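Local coordinates for protein ribonuclease (PDB 1IYB) that probably cleaves RNA as a plant ribonuclease of the T2 family, holding guanosine-5'-monophosphate in its nucleotide pocket, at residues F40-L45 with Q78-L83; S56-N61 with G102-N107; Q66-D71 with F109-Y114; H96-H101 with G113-A118. One frame throughout, in Å; residues are numbered along the deposited sequence.

Contact 1: residues F40-L45 with Q78-L83; sequences FGIHGL and QNWPTL. With 5GP (guanosine-5'-monophosphate), chain C.
Ile-42 N donates to Asn-79 O at 2.9 Å, with a nearly straight N-H...O angle of 176°, and so binds strand 41-48 to the last turn of helix 73-79. Trp-80, the first residue past the helix, then lays its indole against Ile-42, CG standing anti to the backbone N (chi1 -154°). The CG2 branch of Ile-42 sits over the middle of the six-membered ring, 3.5 Å from its centroid, a CH-pi contact only 12° off the ring normal. CD1 of the same side chain reaches Trp-80 CE3 at 3.8 Å. The indole NE1 gives a weak bond to His-43 O at 3.1 Å, and the ring is walled on further sides by Trp-94, Phe-93 and Phe-115. A water donates to both Ile-42 O and Pro-81 O, joining the two backbones. The nucleotide is touched by both segments, by His-43 and by Thr-82 and Leu-83. Thr-82 OG1 donates to 5GP N7 at 2.8 Å, and Leu-83 N to 5GP O6 at 2.8 Å. His-43 turns one ring face to the guanine amino group N2, while its ND1 is bonded to Gln-176. His-43 and Gly-44, opposite Val-14, form a classic beta bulge within the H-G-L segment that is an active-site signature of the T2 family. Both donors from 78-83 meet acceptors on the base, and an amino group in place of O6 would face Leu-83 N donor to donor, consistent with a site suited to guanine.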
# COMPACT_ATOMS: atom_id res chain seq x y z
N PHE A 40 8.87 -6.99 23.96
CA PHE A 40 8.54 -6.63 22.60
C PHE A 40 7.34 -7.49 22.21
O PHE A 40 7.16 -8.59 22.74
CB PHE A 40 9.69 -6.94 21.64
CG PHE A 40 10.81 -5.94 21.67
CD1 PHE A 40 11.76 -5.96 22.69
CD2 PHE A 40 10.91 -4.97 20.68
CE1 PHE A 40 12.79 -5.02 22.73
CE2 PHE A 40 11.95 -4.03 20.70
CZ PHE A 40 12.89 -4.06 21.73
N GLY A 41 6.51 -6.97 21.31
CA GLY A 41 5.36 -7.73 20.85
C GLY A 41 5.49 -7.91 19.35
O GLY A 41 6.17 -7.13 18.68
N ILE A 42 4.85 -8.94 18.80
CA ILE A 42 4.90 -9.18 17.37
C ILE A 42 4.11 -8.11 16.61
O ILE A 42 3.03 -7.71 17.04
CB ILE A 42 4.25 -10.54 17.00
CG1 ILE A 42 5.02 -11.69 17.66
CG2 ILE A 42 4.21 -10.71 15.48
CD1 ILE A 42 4.29 -13.02 17.59
N HIS A 43 4.67 -7.61 15.51
CA HIS A 43 3.92 -6.68 14.69
C HIS A 43 3.43 -7.57 13.55
O HIS A 43 2.23 -7.67 13.30
CB HIS A 43 4.79 -5.54 14.14
CG HIS A 43 4.02 -4.53 13.35
ND1 HIS A 43 4.50 -3.27 13.07
CD2 HIS A 43 2.80 -4.60 12.77
CE1 HIS A 43 3.61 -2.61 12.35
NE2 HIS A 43 2.57 -3.40 12.15
N GLY A 44 4.36 -8.26 12.89
CA GLY A 44 3.98 -9.16 11.82
C GLY A 44 5.13 -9.84 11.10
O GLY A 44 6.30 -9.57 11.38
N LEU A 45 4.78 -10.76 10.19
CA LEU A 45 5.74 -11.50 9.37
C LEU A 45 5.43 -10.98 7.96
O LEU A 45 4.38 -11.29 7.39
CB LEU A 45 5.47 -13.01 9.47
CG LEU A 45 6.46 -13.96 8.78
CD1 LEU A 45 7.88 -13.72 9.29
CD2 LEU A 45 6.04 -15.40 9.05
N GLN A 78 -0.86 -13.14 24.38
CA GLN A 78 0.31 -12.76 25.17
C GLN A 78 1.44 -12.15 24.35
O GLN A 78 2.10 -11.21 24.80
CB GLN A 78 0.85 -13.98 25.93
CG GLN A 78 -0.12 -14.54 26.94
CD GLN A 78 -0.64 -13.47 27.89
OE1 GLN A 78 0.14 -12.77 28.53
NE2 GLN A 78 -1.96 -13.34 27.98
N ASN A 79 1.66 -12.68 23.14
CA ASN A 79 2.77 -12.23 22.31
C ASN A 79 2.50 -11.30 21.13
O ASN A 79 3.44 -10.77 20.54
CB ASN A 79 3.52 -13.46 21.78
CG ASN A 79 4.16 -14.26 22.88
OD1 ASN A 79 3.57 -15.21 23.41
ND2 ASN A 79 5.37 -13.88 23.25
N TRP A 80 1.23 -11.11 20.79
CA TRP A 80 0.85 -10.26 19.66
C TRP A 80 -0.25 -9.29 20.07
O TRP A 80 -1.30 -9.22 19.43
CB TRP A 80 0.35 -11.16 18.53
CG TRP A 80 0.49 -10.62 17.14
CD1 TRP A 80 0.33 -9.32 16.73
CD2 TRP A 80 0.76 -11.38 15.97
NE1 TRP A 80 0.48 -9.23 15.37
CE2 TRP A 80 0.75 -10.48 14.87
CE3 TRP A 80 1.02 -12.74 15.73
CZ2 TRP A 80 0.99 -10.90 13.56
CZ3 TRP A 80 1.25 -13.16 14.43
CH2 TRP A 80 1.24 -12.24 13.36
N PRO A 81 -0.04 -8.51 21.14
CA PRO A 81 -1.08 -7.57 21.56
C PRO A 81 -1.28 -6.38 20.64
O PRO A 81 -0.36 -5.97 19.93
CB PRO A 81 -0.60 -7.13 22.95
CG PRO A 81 0.89 -7.14 22.79
CD PRO A 81 1.13 -8.44 22.04
N THR A 82 -2.49 -5.84 20.67
CA THR A 82 -2.81 -4.65 19.88
C THR A 82 -2.78 -3.47 20.85
O THR A 82 -3.22 -3.58 22.00
CB THR A 82 -4.21 -4.73 19.24
OG1 THR A 82 -4.48 -3.51 18.55
CG2 THR A 82 -5.30 -4.95 20.29
N LEU A 83 -2.22 -2.36 20.40
CA LEU A 83 -2.12 -1.16 21.22
C LEU A 83 -2.89 0.00 20.61
O LEU A 83 -2.71 1.15 21.00
CB LEU A 83 -0.65 -0.78 21.42
CG LEU A 83 0.17 -1.78 22.24
CD1 LEU A 83 1.64 -1.40 22.20
CD2 LEU A 83 -0.34 -1.80 23.68
P 5GP C . 1.59 -2.93 8.58
O1P 5GP C . 1.73 -2.77 7.13
O2P 5GP C . 1.59 -4.38 9.00
O3P 5GP C . 2.71 -2.12 9.32
O5' 5GP C . 0.20 -2.28 9.16
C5' 5GP C . -0.06 -2.18 10.61
C4' 5GP C . -1.42 -1.55 10.97
O4' 5GP C . -2.00 -2.40 12.06
C3' 5GP C . -1.47 -0.15 11.57
O3' 5GP C . -1.49 0.89 10.61
C2' 5GP C . -2.75 -0.13 12.42
O2' 5GP C . -3.91 0.24 11.64
C1' 5GP C . -2.82 -1.56 12.94
N9 5GP C . -2.54 -1.83 14.38
C8 5GP C . -3.37 -2.31 15.37
N7 5GP C . -2.80 -2.55 16.53
C5 5GP C . -1.46 -2.19 16.28
C6 5GP C . -0.34 -2.22 17.17
O6 5GP C . -0.32 -2.58 18.34
N1 5GP C . 0.85 -1.77 16.53
C2 5GP C . 0.91 -1.35 15.20
N2 5GP C . 2.14 -0.96 14.81
N3 5GP C . -0.14 -1.31 14.36
C4 5GP C . -1.29 -1.75 14.97
O HOH W 1 4.81 -9.73 24.07
O HOH W 2 2.33 -6.67 19.57

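Contact 2: residues S56-N61 with G102-N107; sequences SNCDSN and GTCAEN
Cys-58 and Cys-104 form a disulfide, SG to SG 2.0 Å with chi3 at 90°, an unstrained torsion that joins two loops by a covalent bond. Both sulfurs leave CB anti to their own carbonyl carbons, and each CB lies close to the opposite sulfur. Beside this link comes the polar contact: Thr-103 OG1 accepts a weak bond from Cys-58 N at 3.1 Å. Its hydroxyl stands between the backbone N and the carbonyl carbon (chi1 58°), and from there it is also bonded to Glu-99 O, so one oxygen serves both the loop 56-61 and the preceding helix. The third kind of contact is between acids. Asp-59 and Glu-106 cross at about a right angle, their carboxylate planes 59° apart, with Asp-59 OD2 2.8 Å from Glu-106 OE2. At this distance one of the two probably holds a proton. The other oxygen, Asp-59 OD1, accepts from Asn-61 N at 2.9 Å and makes an Asx turn. An alanine in place of Asp-59 would probably leave Glu-106 without its carboxylate neighbour and Asn-61 N without the acceptor that shapes the turn. The loop 56-61 also faces the second subunit, whose own Ser-56 is hydrogen-bonded to this Ser-56. In the fold, this loop runs along the end of helix 91-102, where Asn-57 bonds Lys-100 through the backbone and the extended chain of Glu-106 packs on Trp-98. Segment 102-107 is the link from that helix toward helix 111-124, and Cys-104 rests on Pro-47 of strand 41-48.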
# COMPACT_ATOMS: atom_id res chain seq x y z
N SER A 56 1.47 -6.63 -1.19
CA SER A 56 0.51 -6.41 -0.11
C SER A 56 -0.91 -6.68 -0.58
O SER A 56 -1.25 -6.42 -1.73
CB SER A 56 0.62 -4.99 0.46
OG SER A 56 0.42 -4.00 -0.53
N ASN A 57 -1.74 -7.21 0.33
CA ASN A 57 -3.14 -7.54 0.07
C ASN A 57 -3.24 -8.41 -1.17
O ASN A 57 -3.91 -8.05 -2.14
CB ASN A 57 -3.96 -6.27 -0.12
CG ASN A 57 -3.85 -5.32 1.05
OD1 ASN A 57 -3.35 -4.20 0.91
ND2 ASN A 57 -4.31 -5.76 2.22
N CYS A 58 -2.60 -9.57 -1.12
CA CYS A 58 -2.52 -10.48 -2.24
C CYS A 58 -3.68 -11.42 -2.58
O CYS A 58 -3.69 -11.98 -3.68
CB CYS A 58 -1.23 -11.30 -2.11
SG CYS A 58 0.28 -10.28 -2.14
N ASP A 59 -4.63 -11.62 -1.68
CA ASP A 59 -5.74 -12.53 -1.99
C ASP A 59 -7.04 -12.18 -1.27
O ASP A 59 -7.25 -12.56 -0.12
CB ASP A 59 -5.35 -13.97 -1.64
CG ASP A 59 -6.27 -15.00 -2.27
OD1 ASP A 59 -7.40 -14.63 -2.68
OD2 ASP A 59 -5.88 -16.18 -2.36
N SER A 60 -7.91 -11.46 -1.98
CA SER A 60 -9.18 -11.04 -1.42
C SER A 60 -10.12 -12.20 -1.08
O SER A 60 -11.09 -12.02 -0.35
CB SER A 60 -9.89 -10.09 -2.39
OG SER A 60 -10.19 -10.77 -3.60
N ASN A 61 -9.83 -13.38 -1.62
CA ASN A 61 -10.68 -14.53 -1.36
C ASN A 61 -10.15 -15.45 -0.27
O ASN A 61 -10.60 -16.59 -0.12
CB ASN A 61 -10.92 -15.29 -2.66
CG ASN A 61 -11.80 -14.51 -3.61
OD1 ASN A 61 -12.91 -14.12 -3.25
ND2 ASN A 61 -11.31 -14.25 -4.81
N GLY A 102 0.12 -11.91 5.24
CA GLY A 102 0.02 -13.36 5.16
C GLY A 102 -0.43 -13.90 3.81
O GLY A 102 0.11 -14.89 3.31
N THR A 103 -1.44 -13.26 3.22
CA THR A 103 -1.94 -13.72 1.93
C THR A 103 -0.87 -13.71 0.85
O THR A 103 -0.97 -14.43 -0.14
CB THR A 103 -3.12 -12.84 1.46
OG1 THR A 103 -2.68 -11.47 1.38
CG2 THR A 103 -4.29 -12.95 2.43
N CYS A 104 0.16 -12.88 1.03
CA CYS A 104 1.23 -12.80 0.05
C CYS A 104 2.24 -13.94 0.17
O CYS A 104 3.20 -14.01 -0.60
CB CYS A 104 1.93 -11.44 0.15
SG CYS A 104 0.82 -10.03 -0.18
N ALA A 105 2.02 -14.83 1.13
CA ALA A 105 2.90 -15.98 1.33
C ALA A 105 2.05 -17.25 1.46
O ALA A 105 2.50 -18.25 2.01
CB ALA A 105 3.75 -15.79 2.58
N GLU A 106 0.83 -17.18 0.93
CA GLU A 106 -0.12 -18.30 0.96
C GLU A 106 0.42 -19.62 0.45
O GLU A 106 -0.03 -20.69 0.87
CB GLU A 106 -1.36 -17.96 0.13
CG GLU A 106 -2.37 -17.09 0.81
CD GLU A 106 -3.57 -16.80 -0.09
OE1 GLU A 106 -4.57 -16.27 0.42
OE2 GLU A 106 -3.51 -17.11 -1.30
N ASN A 107 1.36 -19.55 -0.49
CA ASN A 107 1.94 -20.74 -1.09
C ASN A 107 2.92 -21.42 -0.14
O ASN A 107 3.30 -22.57 -0.35
CB ASN A 107 2.67 -20.36 -2.38
CG ASN A 107 3.88 -19.46 -2.14
OD1 ASN A 107 5.02 -19.86 -2.38
ND2 ASN A 107 3.63 -18.24 -1.65

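Contact 3: residues Q66-D71 with F109-Y114; sequences QSQVSD and FDQHGY
His-112 leaves helix 111-124 with CG anti to the backbone N (chi1 -176°), and its CB already lies 3.6 Å from Gln-68 O. Further out, ND1 points its N-H at the same carbonyl, a weak bond of 3.4 Å between His-112 ND1 and Gln-68 O that enters at the ring edge and in its plane. Past ND1, the CE1 corner meets the carboxylate of Asp-71, its plane 11° from that of the ring; the modelled approach there is too close to trust, and the placement of Asp-71 stays doubtful. At the base of the side chain, Val-69 CG1 packs on His-112 CA at 3.7 Å, with Tyr-64 and Phe-115 also touching the valine. The neighbouring Gln-111 is held by its amide, OE1 accepting from Asp-65 N and NE2 donating to Pro-63 O. The helix start is fixed by Asp-110, the N-cap, whose OD1 accepts from Gly-113 N at 2.9 Å. An alanine at His-112 would probably leave Gln-68 O without its ring donor. The imidazole thus gives its ND1 proton to a main-chain carbonyl, and because that bond is weak, the polar tie across this contact is a modest one beside the packing of Val-69.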
# COMPACT_ATOMS: atom_id res chain seq x y z
N GLN A 66 -10.39 -16.66 12.18
CA GLN A 66 -9.85 -16.98 13.50
C GLN A 66 -10.07 -18.42 13.96
O GLN A 66 -9.30 -18.93 14.76
CB GLN A 66 -10.39 -15.99 14.55
CG GLN A 66 -9.78 -16.19 15.93
CD GLN A 66 -9.77 -14.92 16.77
OE1 GLN A 66 -10.03 -14.95 17.97
NE2 GLN A 66 -9.43 -13.80 16.14
N SER A 67 -11.10 -19.08 13.44
CA SER A 67 -11.35 -20.47 13.84
C SER A 67 -10.19 -21.38 13.44
O SER A 67 -9.95 -22.42 14.07
CB SER A 67 -12.65 -20.98 13.23
OG SER A 67 -12.55 -21.13 11.83
N GLN A 68 -9.45 -21.00 12.39
CA GLN A 68 -8.32 -21.79 11.92
C GLN A 68 -7.09 -21.68 12.81
O GLN A 68 -6.14 -22.45 12.65
CB GLN A 68 -7.94 -21.38 10.49
CG GLN A 68 -9.09 -21.49 9.50
CD GLN A 68 -8.65 -21.32 8.05
OE1 GLN A 68 -9.48 -21.08 7.17
NE2 GLN A 68 -7.35 -21.46 7.81
N VAL A 69 -7.10 -20.75 13.75
CA VAL A 69 -5.97 -20.57 14.66
C VAL A 69 -6.42 -20.53 16.13
O VAL A 69 -5.70 -20.00 16.98
CB VAL A 69 -5.20 -19.27 14.35
CG1 VAL A 69 -4.62 -19.34 12.95
CG2 VAL A 69 -6.11 -18.07 14.50
N SER A 70 -7.58 -21.09 16.41
CA SER A 70 -8.11 -21.10 17.77
C SER A 70 -7.13 -21.66 18.81
O SER A 70 -7.09 -21.18 19.94
CB SER A 70 -9.42 -21.89 17.81
OG SER A 70 -9.23 -23.20 17.32
N ASP A 71 -6.34 -22.65 18.42
CA ASP A 71 -5.38 -23.27 19.32
C ASP A 71 -4.15 -22.39 19.57
O ASP A 71 -3.29 -22.73 20.39
CB ASP A 71 -4.92 -24.61 18.76
CG ASP A 71 -4.24 -24.46 17.41
OD1 ASP A 71 -4.90 -23.99 16.46
OD2 ASP A 71 -3.05 -24.81 17.31
N PHE A 109 2.70 -20.73 3.68
CA PHE A 109 1.98 -20.99 4.93
C PHE A 109 0.49 -20.71 4.80
O PHE A 109 0.11 -19.73 4.15
CB PHE A 109 2.47 -20.06 6.06
CG PHE A 109 3.92 -20.20 6.43
CD1 PHE A 109 4.78 -19.12 6.29
CD2 PHE A 109 4.40 -21.38 6.98
CE1 PHE A 109 6.11 -19.21 6.71
CE2 PHE A 109 5.72 -21.48 7.40
CZ PHE A 109 6.58 -20.40 7.26
N ASP A 110 -0.35 -21.55 5.40
CA ASP A 110 -1.77 -21.24 5.40
C ASP A 110 -1.93 -20.39 6.67
O ASP A 110 -0.92 -20.02 7.27
CB ASP A 110 -2.68 -22.50 5.42
CG ASP A 110 -2.41 -23.44 6.58
OD1 ASP A 110 -1.76 -23.05 7.57
OD2 ASP A 110 -2.88 -24.60 6.49
N GLN A 111 -3.15 -20.07 7.08
CA GLN A 111 -3.30 -19.23 8.26
C GLN A 111 -2.69 -19.79 9.53
O GLN A 111 -1.95 -19.09 10.23
CB GLN A 111 -4.77 -18.88 8.47
CG GLN A 111 -5.26 -17.94 7.38
CD GLN A 111 -6.67 -17.44 7.61
OE1 GLN A 111 -7.02 -17.02 8.71
NE2 GLN A 111 -7.48 -17.46 6.55
N HIS A 112 -2.96 -21.06 9.83
CA HIS A 112 -2.40 -21.65 11.04
C HIS A 112 -0.87 -21.64 10.98
O HIS A 112 -0.21 -21.32 11.97
CB HIS A 112 -2.88 -23.09 11.21
CG HIS A 112 -2.41 -23.72 12.48
ND1 HIS A 112 -3.11 -23.62 13.67
CD2 HIS A 112 -1.28 -24.41 12.77
CE1 HIS A 112 -2.43 -24.22 14.63
NE2 HIS A 112 -1.32 -24.71 14.11
N GLY A 113 -0.31 -22.01 9.83
CA GLY A 113 1.13 -22.03 9.68
C GLY A 113 1.79 -20.67 9.78
O GLY A 113 2.89 -20.54 10.31
N TYR A 114 1.10 -19.65 9.28
CA TYR A 114 1.60 -18.27 9.31
C TYR A 114 1.71 -17.77 10.74
O TYR A 114 2.76 -17.31 11.18
CB TYR A 114 0.66 -17.36 8.51
CG TYR A 114 1.03 -15.89 8.54
CD1 TYR A 114 2.05 -15.40 7.73
CD2 TYR A 114 0.37 -15.00 9.39
CE1 TYR A 114 2.41 -14.04 7.76
CE2 TYR A 114 0.72 -13.65 9.43
CZ TYR A 114 1.74 -13.18 8.62
OH TYR A 114 2.09 -11.85 8.68

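Contact 4: residues H96-H101 with G113-A118; sequences HEWEKH and GYFKKA. With 5GP (guanosine-5'-monophosphate), chain C.
The second conserved active-site segment of the T2 ribonuclease fold lies on helix 91-102, which packs here against helix 111-124 through Trp-98, Tyr-114 and Phe-115. The axes of the two short segments pass 11.5 Å apart, with 111° between their N-to-C directions. Trp-98 CG stands anti to the backbone N (chi1 166°), and from there the indole turns its edge to the face of Tyr-114 in an offset edge-to-face pair, ring centroids 5.5 Å apart and planes at 75°. The closest atoms are Trp-98 CZ3 and Tyr-114 CB, 3.7 Å apart. Trp-98 CB meets the tip of Phe-115, CZ, at 4.0 Å. Both aromatic polar ends have partners outside the pair, Trp-98 NE1 in Ser-62 O and Tyr-114 OH in Leu-45 O. The same stretch of helix also meets the nucleotide, and Glu-97 and His-101, which touch Tyr-114 OH, border its phosphate too. His-96 NE2 donates to 5GP O5' at 2.8 Å, the ring edge directed at the phosphate ester. His-101 NE2 bonds 5GP O1P at 3.2 Å, and NZ of the fully extended Lys-100 approaches the same oxygen unusually closely. Glu-97 OE2 is held by Trp-46 NE1. The imidazole of His-101 stacks against Trp-46 as well, and Lys-100 CG lies 3.8 Å above the plane of the His-101 ring, over its centre.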
# COMPACT_ATOMS: atom_id res chain seq x y z
N HIS A 96 -5.73 -7.93 10.07
CA HIS A 96 -5.02 -7.00 9.20
C HIS A 96 -3.68 -7.57 8.74
O HIS A 96 -3.33 -7.48 7.56
CB HIS A 96 -4.78 -5.67 9.93
CG HIS A 96 -3.87 -4.74 9.20
ND1 HIS A 96 -4.26 -4.05 8.07
CD2 HIS A 96 -2.58 -4.40 9.42
CE1 HIS A 96 -3.25 -3.33 7.62
NE2 HIS A 96 -2.21 -3.53 8.42
N GLU A 97 -2.93 -8.16 9.66
CA GLU A 97 -1.64 -8.73 9.30
C GLU A 97 -1.79 -9.90 8.34
O GLU A 97 -0.98 -10.06 7.42
CB GLU A 97 -0.87 -9.13 10.56
CG GLU A 97 -0.44 -7.92 11.39
CD GLU A 97 0.50 -6.99 10.63
OE1 GLU A 97 0.28 -5.75 10.68
OE2 GLU A 97 1.45 -7.48 10.00
N TRP A 98 -2.81 -10.73 8.53
CA TRP A 98 -2.99 -11.84 7.61
C TRP A 98 -3.40 -11.36 6.22
O TRP A 98 -2.83 -11.77 5.22
CB TRP A 98 -4.05 -12.83 8.11
CG TRP A 98 -4.46 -13.78 7.02
CD1 TRP A 98 -5.59 -13.71 6.25
CD2 TRP A 98 -3.66 -14.83 6.45
NE1 TRP A 98 -5.54 -14.64 5.24
CE2 TRP A 98 -4.36 -15.34 5.34
CE3 TRP A 98 -2.41 -15.38 6.78
CZ2 TRP A 98 -3.86 -16.38 4.55
CZ3 TRP A 98 -1.91 -16.42 5.99
CH2 TRP A 98 -2.64 -16.90 4.88
N GLU A 99 -4.41 -10.49 6.17
CA GLU A 99 -4.89 -10.01 4.89
C GLU A 99 -3.90 -9.17 4.10
O GLU A 99 -3.80 -9.30 2.88
CB GLU A 99 -6.22 -9.27 5.10
CG GLU A 99 -7.26 -10.21 5.70
CD GLU A 99 -8.68 -9.67 5.65
OE1 GLU A 99 -9.59 -10.41 6.09
OE2 GLU A 99 -8.88 -8.52 5.19
N LYS A 100 -3.14 -8.32 4.78
CA LYS A 100 -2.16 -7.49 4.08
C LYS A 100 -0.85 -8.21 3.76
O LYS A 100 -0.29 -8.03 2.68
CB LYS A 100 -1.83 -6.23 4.90
CG LYS A 100 -0.78 -5.34 4.24
CD LYS A 100 -0.54 -4.05 5.02
CE LYS A 100 0.45 -3.14 4.30
NZ LYS A 100 0.69 -1.85 5.01
N HIS A 101 -0.38 -9.03 4.69
CA HIS A 101 0.90 -9.72 4.51
C HIS A 101 0.84 -11.24 4.35
O HIS A 101 1.46 -11.80 3.44
CB HIS A 101 1.81 -9.37 5.70
CG HIS A 101 2.15 -7.92 5.80
ND1 HIS A 101 2.98 -7.28 4.90
CD2 HIS A 101 1.80 -6.98 6.71
CE1 HIS A 101 3.12 -6.01 5.24
NE2 HIS A 101 2.41 -5.80 6.34
N GLY A 113 -0.31 -22.01 9.83
CA GLY A 113 1.13 -22.03 9.68
C GLY A 113 1.79 -20.67 9.78
O GLY A 113 2.89 -20.54 10.31
N TYR A 114 1.10 -19.65 9.28
CA TYR A 114 1.60 -18.27 9.31
C TYR A 114 1.71 -17.77 10.74
O TYR A 114 2.76 -17.31 11.18
CB TYR A 114 0.66 -17.36 8.51
CG TYR A 114 1.03 -15.89 8.54
CD1 TYR A 114 2.05 -15.40 7.73
CD2 TYR A 114 0.37 -15.00 9.39
CE1 TYR A 114 2.41 -14.04 7.76
CE2 TYR A 114 0.72 -13.65 9.43
CZ TYR A 114 1.74 -13.18 8.62
OH TYR A 114 2.09 -11.85 8.68
N PHE A 115 0.60 -17.84 11.48
CA PHE A 115 0.61 -17.38 12.86
C PHE A 115 1.52 -18.23 13.74
O PHE A 115 2.18 -17.71 14.63
CB PHE A 115 -0.82 -17.34 13.41
CG PHE A 115 -1.62 -16.19 12.87
CD1 PHE A 115 -2.44 -16.36 11.75
CD2 PHE A 115 -1.51 -14.93 13.43
CE1 PHE A 115 -3.12 -15.27 11.19
CE2 PHE A 115 -2.18 -13.83 12.88
CZ PHE A 115 -2.99 -14.01 11.76
N LYS A 116 1.57 -19.54 13.48
CA LYS A 116 2.44 -20.41 14.26
C LYS A 116 3.91 -20.04 14.03
O LYS A 116 4.70 -19.99 14.98
CB LYS A 116 2.21 -21.88 13.89
CG LYS A 116 3.26 -22.83 14.46
CD LYS A 116 3.00 -24.27 14.03
CE LYS A 116 4.25 -25.13 14.17
NZ LYS A 116 4.82 -25.09 15.55
N LYS A 117 4.28 -19.78 12.78
CA LYS A 117 5.66 -19.42 12.49
C LYS A 117 6.03 -18.13 13.21
O LYS A 117 7.12 -18.01 13.78
CB LYS A 117 5.87 -19.25 10.98
CG LYS A 117 7.30 -18.90 10.60
CD LYS A 117 8.28 -20.02 10.93
CE LYS A 117 9.71 -19.61 10.61
NZ LYS A 117 10.66 -20.75 10.77
N ALA A 118 5.13 -17.15 13.19
CA ALA A 118 5.39 -15.88 13.85
C ALA A 118 5.60 -16.10 15.35
O ALA A 118 6.49 -15.51 15.96
CB ALA A 118 4.23 -14.92 13.62
P 5GP C . 1.59 -2.93 8.58
O1P 5GP C . 1.73 -2.77 7.13
O2P 5GP C . 1.59 -4.38 9.00
O3P 5GP C . 2.71 -2.12 9.32
O5' 5GP C . 0.20 -2.28 9.16
C5' 5GP C . -0.06 -2.18 10.61
C4' 5GP C . -1.42 -1.55 10.97
O4' 5GP C . -2.00 -2.40 12.06
C3' 5GP C . -1.47 -0.15 11.57
O3' 5GP C . -1.49 0.89 10.61
C2' 5GP C . -2.75 -0.13 12.42
O2' 5GP C . -3.91 0.24 11.64
C1' 5GP C . -2.82 -1.56 12.94
N9 5GP C . -2.54 -1.83 14.38
C8 5GP C . -3.37 -2.31 15.37
N7 5GP C . -2.80 -2.55 16.53
C5 5GP C . -1.46 -2.19 16.28
C6 5GP C . -0.34 -2.22 17.17
O6 5GP C . -0.32 -2.58 18.34
N1 5GP C . 0.85 -1.77 16.53
C2 5GP C . 0.91 -1.35 15.20
N2 5GP C . 2.14 -0.96 14.81
N3 5GP C . -0.14 -1.31 14.36
C4 5GP C . -1.29 -1.75 14.97

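How the contacts relate
Contact 1 closes the first long loop, returning the chain from 78-83 to the edge strand 41-48. Contacts 2 and 3 open inside that loop, at 56-61 and 66-71, and close after it, at 102-107 and 109-114, so both cross contact 1 and also cross each other. Contact 4 opens at 96-101 once contact 1 has closed, crosses contact 2, and ends on the stretch that contact 3 uses, sharing Gly-113 and Tyr-114. Contacts 2 and 3 tie the loops after strand 41-48 to the end of helix 91-102 and the start of helix 111-124, contact 4 joins those two helices, and contacts 1 and 4 both border the nucleotide.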